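Local coordinates for mandelate racemase/muconate lactonizing enzyme-like protein (Roseovarius sp. TM1035, PDB 3RCY) that is a magnesium-binding member of the enolase superfamily that probably catalyses abstraction of a proton alpha to a substrate carboxylate, with its exact reaction unassigned, at residues R125-T130 and S230-E235; E152-C157 and T163-D168. All blocks are in the same frame, centred on the assembly; numbering follows the deposited sequence.

Contact 1 of 2, residues R125-T130 and S230-E235; sequences RIRAYT and SPLWYE. With MG (magnesium ion), chain I.
The interior of the (β/α) barrel is crossed here by Tyr129 and Trp233, which meet from non-adjacent strands, 126-131 and 233-235, beside the magnesium site. The edge of the indole is directed at the face of the phenol in an offset edge-to-face pair, with ring planes at 81° and the tyrosine and six-membered ring centroids 5.3 Å apart. Trp233 CH2 makes the closest approach, 3.5 Å from Tyr129 CE1, and Tyr129 OH lies in the indole plane, 3.6 Å from Trp233 CZ2. In each residue CG stands between the backbone N and the carbonyl carbon (chi1 80° for Tyr129), which directs both rings toward the opposing segment; the two side chains cross at about a right angle. The phenol OH hydrogen-bonds Lys166, whose NZ also forms a salt bridge with Glu235 OE1. Trp233 NE1 adds a weak, bent hydrogen bond of 3.0 Å to that same OE1, while Glu235 OE2 binds magnesium at 2.2 Å together with four waters and Glu261. Replacing Tyr129 by a leucine would probably cost Lys166 this hydrogen bond and leave the indole edge without the flat surface it meets. Nearby, Leu232 CD1 approaches Arg127 NH1 at 4.4 Å; the guanidinium is held by Thr163 and Asp205. A metal-binding carboxylate at the end of a barrel strand, backed by interior side chains, is characteristic of the enolase-superfamily active site.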
ATOM      1  N   ARG A 125      14.007  39.732   0.578  1.00 20.11           N
ATOM      2  CA  ARG A 125      15.022  39.381   1.572  1.00 21.11           C
ATOM      3  C   ARG A 125      14.969  37.868   1.869  1.00 20.23           C
ATOM      4  O   ARG A 125      13.887  37.295   2.107  1.00 19.52           O
ATOM      5  CB  ARG A 125      14.871  40.202   2.869  1.00 23.33           C
ATOM      6  CG  ARG A 125      15.115  41.719   2.720  1.00 36.78           C
ATOM      7  CD  ARG A 125      15.984  42.302   3.850  1.00 26.66           C
ATOM      8  NE  ARG A 125      17.408  42.033   3.647  1.00 36.89           N
ATOM      9  CZ  ARG A 125      18.381  42.348   4.507  1.00 28.52           C
ATOM     10  NH1 ARG A 125      19.643  42.046   4.214  1.00 36.96           N
ATOM     11  NH2 ARG A 125      18.104  42.954   5.660  1.00 37.15           N
ATOM     12  N   ILE A 126      16.139  37.243   1.833  1.00 18.29           N
ATOM     13  CA  ILE A 126      16.261  35.803   2.023  1.00 17.61           C
ATOM     14  C   ILE A 126      16.774  35.512   3.435  1.00 16.74           C
ATOM     15  O   ILE A 126      17.803  36.039   3.854  1.00 16.74           O
ATOM     16  CB  ILE A 126      17.206  35.188   0.961  1.00 17.45           C
ATOM     17  CG1 ILE A 126      16.660  35.459  -0.455  1.00 15.23           C
ATOM     18  CG2 ILE A 126      17.415  33.697   1.217  1.00 14.96           C
ATOM     19  CD1 ILE A 126      17.727  35.442  -1.564  1.00 17.99           C
ATOM     20  N   ARG A 127      16.039  34.689   4.168  1.00 16.07           N
ATOM     21  CA  ARG A 127      16.438  34.276   5.506  1.00 15.93           C
ATOM     22  C   ARG A 127      17.744  33.482   5.447  1.00 15.83           C
ATOM     23  O   ARG A 127      17.864  32.539   4.662  1.00 16.00           O
ATOM     24  CB  ARG A 127      15.333  33.432   6.124  1.00 16.09           C
ATOM     25  CG  ARG A 127      15.500  33.154   7.588  1.00 16.83           C
ATOM     26  CD  ARG A 127      14.280  32.406   8.120  1.00 16.68           C
ATOM     27  NE  ARG A 127      14.492  31.996   9.502  1.00 16.76           N
ATOM     28  CZ  ARG A 127      13.750  31.110  10.156  1.00 16.54           C
ATOM     29  NH1 ARG A 127      12.731  30.505   9.556  1.00 16.36           N
ATOM     30  NH2 ARG A 127      14.042  30.819  11.418  1.00 16.78           N
ATOM     31  N   ALA A 128      18.720  33.878   6.262  1.00 15.44           N
ATOM     32  CA  ALA A 128      20.014  33.199   6.309  1.00 14.76           C
ATOM     33  C   ALA A 128      20.201  32.449   7.620  1.00 14.07           C
ATOM     34  O   ALA A 128      19.563  32.767   8.630  1.00 14.46           O
ATOM     35  CB  ALA A 128      21.163  34.209   6.119  1.00 14.75           C
ATOM     36  N   TYR A 129      21.082  31.457   7.605  1.00 12.87           N
ATOM     37  CA  TYR A 129      21.528  30.834   8.850  1.00 12.49           C
ATOM     38  C   TYR A 129      23.010  30.488   8.778  1.00 12.73           C
ATOM     39  O   TYR A 129      23.610  30.495   7.699  1.00 13.20           O
ATOM     40  CB  TYR A 129      20.699  29.587   9.179  1.00 11.77           C
ATOM     41  CG  TYR A 129      21.074  28.306   8.442  1.00 14.12           C
ATOM     42  CD1 TYR A 129      20.426  27.952   7.260  1.00 11.45           C
ATOM     43  CD2 TYR A 129      22.043  27.425   8.953  1.00 11.52           C
ATOM     44  CE1 TYR A 129      20.731  26.776   6.593  1.00 13.22           C
ATOM     45  CE2 TYR A 129      22.362  26.238   8.288  1.00 13.55           C
ATOM     46  CZ  TYR A 129      21.696  25.921   7.107  1.00 11.64           C
ATOM     47  OH  TYR A 129      21.981  24.762   6.431  1.00 12.82           O
ATOM     48  N   THR A 130      23.581  30.143   9.923  1.00 12.64           N
ATOM     49  CA  THR A 130      24.973  29.716   9.978  1.00 13.72           C
ATOM     50  C   THR A 130      25.147  28.566  10.963  1.00 14.62           C
ATOM     51  O   THR A 130      24.329  28.399  11.873  1.00 15.33           O
ATOM     52  CB  THR A 130      25.914  30.916  10.339  1.00 13.73           C
ATOM     53  OG1 THR A 130      27.277  30.480  10.388  1.00 14.19           O
ATOM     54  CG2 THR A 130      25.534  31.546  11.663  1.00 14.10           C
ATOM     55  N   SER A 230      12.095  21.426  20.347  1.00 15.92           N
ATOM     56  CA  SER A 230      11.468  21.892  19.118  1.00 15.95           C
ATOM     57  C   SER A 230      12.480  22.311  18.025  1.00 15.40           C
ATOM     58  O   SER A 230      12.382  23.410  17.468  1.00 15.16           O
ATOM     59  CB  SER A 230      10.464  23.023  19.424  1.00 16.24           C
ATOM     60  OG  SER A 230       9.749  23.369  18.246  1.00 31.39           O
ATOM     61  N   PRO A 231      13.457  21.439  17.714  1.00 15.43           N
ATOM     62  CA  PRO A 231      14.353  21.791  16.603  1.00 14.99           C
ATOM     63  C   PRO A 231      13.578  21.934  15.288  1.00 14.63           C
ATOM     64  O   PRO A 231      12.632  21.182  15.039  1.00 14.86           O
ATOM     65  CB  PRO A 231      15.313  20.603  16.533  1.00 15.13           C
ATOM     66  CG  PRO A 231      14.592  19.475  17.192  1.00 20.29           C
ATOM     67  CD  PRO A 231      13.733  20.088  18.246  1.00 15.09           C
ATOM     68  N   LEU A 232      13.963  22.906  14.471  1.00 14.08           N
ATOM     69  CA  LEU A 232      13.268  23.167  13.209  1.00 13.23           C
ATOM     70  C   LEU A 232      13.478  22.032  12.200  1.00 12.53           C
ATOM     71  O   LEU A 232      12.566  21.693  11.450  1.00 12.21           O
ATOM     72  CB  LEU A 232      13.680  24.526  12.625  1.00 12.51           C
ATOM     73  CG  LEU A 232      12.969  25.013  11.350  1.00  9.80           C
ATOM     74  CD1 LEU A 232      12.965  26.511  11.284  1.00 12.55           C
ATOM     75  CD2 LEU A 232      13.628  24.445  10.079  1.00 12.13           C
ATOM     76  N   TRP A 233      14.683  21.466  12.169  1.00 12.01           N
ATOM     77  CA  TRP A 233      14.934  20.289  11.343  1.00 11.81           C
ATOM     78  C   TRP A 233      15.976  19.348  11.939  1.00 11.05           C
ATOM     79  O   TRP A 233      16.735  19.726  12.826  1.00 10.12           O
ATOM     80  CB  TRP A 233      15.263  20.639   9.870  1.00 11.97           C
ATOM     81  CG  TRP A 233      16.667  21.157   9.554  1.00 12.91           C
ATOM     82  CD1 TRP A 233      17.871  20.604   9.924  1.00 12.45           C
ATOM     83  CD2 TRP A 233      16.989  22.296   8.739  1.00 12.79           C
ATOM     84  NE1 TRP A 233      18.916  21.351   9.411  1.00 13.03           N
ATOM     85  CE2 TRP A 233      18.399  22.390   8.679  1.00 12.52           C
ATOM     86  CE3 TRP A 233      16.219  23.252   8.060  1.00 12.94           C
ATOM     87  CZ2 TRP A 233      19.054  23.407   7.972  1.00 12.91           C
ATOM     88  CZ3 TRP A 233      16.875  24.267   7.356  1.00 13.13           C
ATOM     89  CH2 TRP A 233      18.278  24.330   7.319  1.00 12.52           C
ATOM     90  N   TYR A 234      15.966  18.128  11.412  1.00 11.08           N
ATOM     91  CA  TYR A 234      16.869  17.053  11.756  1.00 11.42           C
ATOM     92  C   TYR A 234      17.515  16.707  10.422  1.00 11.75           C
ATOM     93  O   TYR A 234      16.866  16.142   9.531  1.00 11.81           O
ATOM     94  CB  TYR A 234      16.044  15.877  12.302  1.00 11.54           C
ATOM     95  CG  TYR A 234      16.780  14.690  12.890  1.00 11.90           C
ATOM     96  CD1 TYR A 234      18.151  14.741  13.201  1.00 12.20           C
ATOM     97  CD2 TYR A 234      16.082  13.513  13.178  1.00 12.08           C
ATOM     98  CE1 TYR A 234      18.793  13.648  13.760  1.00 11.95           C
ATOM     99  CE2 TYR A 234      16.714  12.414  13.728  1.00 11.87           C
ATOM    100  CZ  TYR A 234      18.067  12.486  14.026  1.00 12.34           C
ATOM    101  OH  TYR A 234      18.680  11.394  14.589  1.00 12.09           O
ATOM    102  N   GLU A 235      18.784  17.081  10.273  1.00 11.79           N
ATOM    103  CA  GLU A 235      19.472  16.992   8.989  1.00 12.27           C
ATOM    104  C   GLU A 235      20.153  15.642   8.786  1.00 12.63           C
ATOM    105  O   GLU A 235      20.729  15.091   9.718  1.00 13.60           O
ATOM    106  CB  GLU A 235      20.506  18.115   8.889  1.00 12.73           C
ATOM    107  CG  GLU A 235      21.193  18.239   7.537  1.00 16.45           C
ATOM    108  CD  GLU A 235      21.835  19.610   7.343  1.00 13.49           C
ATOM    109  OE1 GLU A 235      21.406  20.575   8.011  1.00 16.85           O
ATOM    110  OE2 GLU A 235      22.757  19.718   6.508  1.00 17.07           O
TER
HETATM  111 MG    MG I 500      24.913  19.240   6.479  1.00 19.29          MG
HETATM  112  O   HOH W   1      24.995  19.496   8.694  1.00 17.31           O
HETATM  113  O   HOH W   2      25.680  21.440   6.223  1.00 14.52           O
HETATM  114  O   HOH W   3      27.093  18.530   6.292  1.00 25.56           O
HETATM  115  O   HOH W   4      24.873  16.982   7.019  1.00 15.77           O

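Contact 2 of 2, residues E152-C157 and T163-D168; sequences ESAADC and TAVKFD
Val165 sets its two methyl groups against successive points of one helix face, and the contact is wholly apolar. CG1 lies 3.7 Å from Cys157 CB, whereas CG2 makes a looser approach to Ala154 CB at 4.4 Å. The fork of the valine is thus shared between residues three apart on the helix, with CG1 anti to the carbonyl carbon (chi1 -63°) and CG2 between the backbone N and the carbonyl carbon. Cys157 offers its CB rather than its sulfur: SG, beside the backbone N (chi1 -73°), is directed to another neighbour, Thr130 of strand 126-131. The small side chain at Ala154 lets helix and strand lie close, with Ala154 CA 6.7 Å from Val165 CA. Behind these groups the helical backbone fixes Cys157 through its N bonded to Ser153 O at 2.9 Å. Backbone bonds hold Val165 to Asp205 and Leu207, and Lys166 to Thr130 and Leu132, so strand 164-167 is fixed by strand 205-208 on one side and by strand 126-131 with the residue after it on the other. Val165 faces the helix layer, while its neighbour Lys166 sends its amine into the barrel interior, where it forms a salt bridge with Glu336. Helix 147-159 is the main helix of the connection between the adjacent parallel strands 126-131 and 164-167, which makes this a β-α-β crossover, the repeating unit of a (β/α) barrel.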
ATOM      1  N   GLU A 152      27.234  30.154  23.796  1.00 18.39           N
ATOM      2  CA  GLU A 152      27.829  31.487  23.620  1.00 18.45           C
ATOM      3  C   GLU A 152      27.837  31.924  22.149  1.00 17.50           C
ATOM      4  O   GLU A 152      27.507  33.076  21.828  1.00 16.98           O
ATOM      5  CB  GLU A 152      29.253  31.543  24.193  1.00 19.41           C
ATOM      6  CG  GLU A 152      29.313  31.507  25.708  1.00 23.15           C
ATOM      7  CD  GLU A 152      30.718  31.732  26.256  1.00 21.07           C
ATOM      8  OE1 GLU A 152      31.710  31.380  25.578  1.00 23.65           O
ATOM      9  OE2 GLU A 152      30.824  32.264  27.376  1.00 23.54           O
ATOM     10  N   SER A 153      28.211  31.004  21.258  1.00 16.84           N
ATOM     11  CA  SER A 153      28.210  31.293  19.823  1.00 16.55           C
ATOM     12  C   SER A 153      26.801  31.573  19.323  1.00 16.20           C
ATOM     13  O   SER A 153      26.606  32.458  18.494  1.00 16.68           O
ATOM     14  CB  SER A 153      28.857  30.158  19.017  1.00 15.89           C
ATOM     15  OG  SER A 153      30.236  30.094  19.309  1.00 31.14           O
ATOM     16  N   ALA A 154      25.829  30.830  19.844  1.00 16.03           N
ATOM     17  CA  ALA A 154      24.420  31.022  19.486  1.00 16.43           C
ATOM     18  C   ALA A 154      23.907  32.402  19.911  1.00 17.47           C
ATOM     19  O   ALA A 154      23.231  33.074  19.127  1.00 17.85           O
ATOM     20  CB  ALA A 154      23.559  29.922  20.089  1.00 15.92           C
ATOM     21  N   ALA A 155      24.228  32.805  21.149  1.00 17.53           N
ATOM     22  CA  ALA A 155      23.881  34.128  21.663  1.00 18.11           C
ATOM     23  C   ALA A 155      24.462  35.219  20.776  1.00 18.79           C
ATOM     24  O   ALA A 155      23.778  36.190  20.453  1.00 18.68           O
ATOM     25  CB  ALA A 155      24.358  34.298  23.108  1.00 18.40           C
ATOM     26  N   ASP A 156      25.709  35.041  20.351  1.00 19.43           N
ATOM     27  CA  ASP A 156      26.341  36.003  19.459  1.00 20.29           C
ATOM     28  C   ASP A 156      25.687  36.028  18.064  1.00 19.45           C
ATOM     29  O   ASP A 156      25.443  37.099  17.516  1.00 19.44           O
ATOM     30  CB  ASP A 156      27.846  35.749  19.360  1.00 22.26           C
ATOM     31  CG  ASP A 156      28.576  36.895  18.699  1.00 29.91           C
ATOM     32  OD1 ASP A 156      28.526  38.034  19.214  1.00 24.47           O
ATOM     33  OD2 ASP A 156      29.183  36.661  17.648  1.00 23.92           O
ATOM     34  N   CYS A 157      25.398  34.859  17.494  1.00 18.88           N
ATOM     35  CA  CYS A 157      24.688  34.797  16.208  1.00 18.32           C
ATOM     36  C   CYS A 157      23.347  35.530  16.258  1.00 17.82           C
ATOM     37  O   CYS A 157      23.002  36.302  15.360  1.00 17.41           O
ATOM     38  CB  CYS A 157      24.461  33.342  15.783  1.00 17.79           C
ATOM     39  SG  CYS A 157      25.934  32.549  15.224  1.00 21.33           S
ATOM     40  N   THR A 163      18.326  34.233  12.676  1.00 15.14           N
ATOM     41  CA  THR A 163      17.057  33.696  13.163  1.00 14.60           C
ATOM     42  C   THR A 163      17.065  32.163  13.214  1.00 13.55           C
ATOM     43  O   THR A 163      16.036  31.526  13.458  1.00 13.32           O
ATOM     44  CB  THR A 163      15.878  34.175  12.287  1.00 15.16           C
ATOM     45  OG1 THR A 163      16.046  33.696  10.951  1.00 15.77           O
ATOM     46  CG2 THR A 163      15.789  35.709  12.285  1.00 17.30           C
ATOM     47  N   ALA A 164      18.233  31.573  12.964  1.00 12.74           N
ATOM     48  CA  ALA A 164      18.401  30.125  13.029  1.00 12.24           C
ATOM     49  C   ALA A 164      19.884  29.804  13.102  1.00 12.67           C
ATOM     50  O   ALA A 164      20.709  30.495  12.483  1.00 12.90           O
ATOM     51  CB  ALA A 164      17.744  29.433  11.811  1.00 11.24           C
ATOM     52  N   VAL A 165      20.217  28.777  13.879  1.00 12.82           N
ATOM     53  CA  VAL A 165      21.603  28.362  14.077  1.00 13.18           C
ATOM     54  C   VAL A 165      21.716  26.850  13.992  1.00 13.09           C
ATOM     55  O   VAL A 165      20.814  26.133  14.430  1.00 12.64           O
ATOM     56  CB  VAL A 165      22.193  28.868  15.424  1.00 13.51           C
ATOM     57  CG1 VAL A 165      22.242  30.392  15.455  1.00 13.82           C
ATOM     58  CG2 VAL A 165      21.419  28.328  16.638  1.00 13.94           C
ATOM     59  N   LYS A 166      22.835  26.380  13.432  1.00 13.06           N
ATOM     60  CA  LYS A 166      23.057  24.951  13.204  1.00 13.10           C
ATOM     61  C   LYS A 166      24.278  24.430  13.958  1.00 12.99           C
ATOM     62  O   LYS A 166      25.255  25.159  14.165  1.00 13.01           O
ATOM     63  CB  LYS A 166      23.190  24.662  11.702  1.00 13.12           C
ATOM     64  CG  LYS A 166      23.151  23.163  11.355  1.00 13.78           C
ATOM     65  CD  LYS A 166      22.686  22.931   9.923  1.00 13.10           C
ATOM     66  CE  LYS A 166      23.862  22.844   8.951  1.00 12.97           C
ATOM     67  NZ  LYS A 166      23.360  22.573   7.568  1.00 11.75           N
ATOM     68  N   PHE A 167      24.193  23.168  14.375  1.00 12.83           N
ATOM     69  CA  PHE A 167      25.219  22.512  15.187  1.00 13.83           C
ATOM     70  C   PHE A 167      25.012  21.000  15.115  1.00 14.97           C
ATOM     71  O   PHE A 167      23.878  20.531  14.926  1.00 15.34           O
ATOM     72  CB  PHE A 167      25.145  22.998  16.648  1.00 13.51           C
ATOM     73  CG  PHE A 167      23.765  22.896  17.256  1.00 14.48           C
ATOM     74  CD1 PHE A 167      22.804  23.889  17.022  1.00 13.43           C
ATOM     75  CD2 PHE A 167      23.415  21.794  18.034  1.00 13.41           C
ATOM     76  CE1 PHE A 167      21.515  23.780  17.559  1.00 14.45           C
ATOM     77  CE2 PHE A 167      22.143  21.674  18.580  1.00 14.43           C
ATOM     78  CZ  PHE A 167      21.185  22.669  18.345  1.00 13.45           C
ATOM     79  N   ASP A 168      26.104  20.249  15.244  1.00 15.03           N
ATOM     80  CA  ASP A 168      26.056  18.791  15.302  1.00 16.25           C
ATOM     81  C   ASP A 168      26.942  18.289  16.433  1.00 16.40           C
ATOM     82  O   ASP A 168      28.162  18.200  16.279  1.00 16.33           O
ATOM     83  CB  ASP A 168      26.502  18.151  13.975  1.00 17.23           C
ATOM     84  CG  ASP A 168      26.440  16.611  14.003  1.00 22.14           C
ATOM     85  OD1 ASP A 168      26.007  16.016  15.016  1.00 18.01           O
ATOM     86  OD2 ASP A 168      26.821  15.987  12.990  1.00 18.22           O
TER

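In the fold
Both contacts are buried, their centres about 10 Å apart, and they occupy opposite faces of the barrel wall. Contact 1 spans the interior between strands that are not neighbours, using aromatic rings and polar ends close to the metal; contact 2 lies outside the strands, where small apolar groups seal a helix to the sheet. Strands 126-131 and 164-167, adjacent and parallel, join the two: polar side-chain ends of the first reach residues of the second, and Tyr129 CB packs 3.4 Å from Ala164 O. Along the chain, the local crossover of contact 2 falls within the much longer span bridged by contact 1.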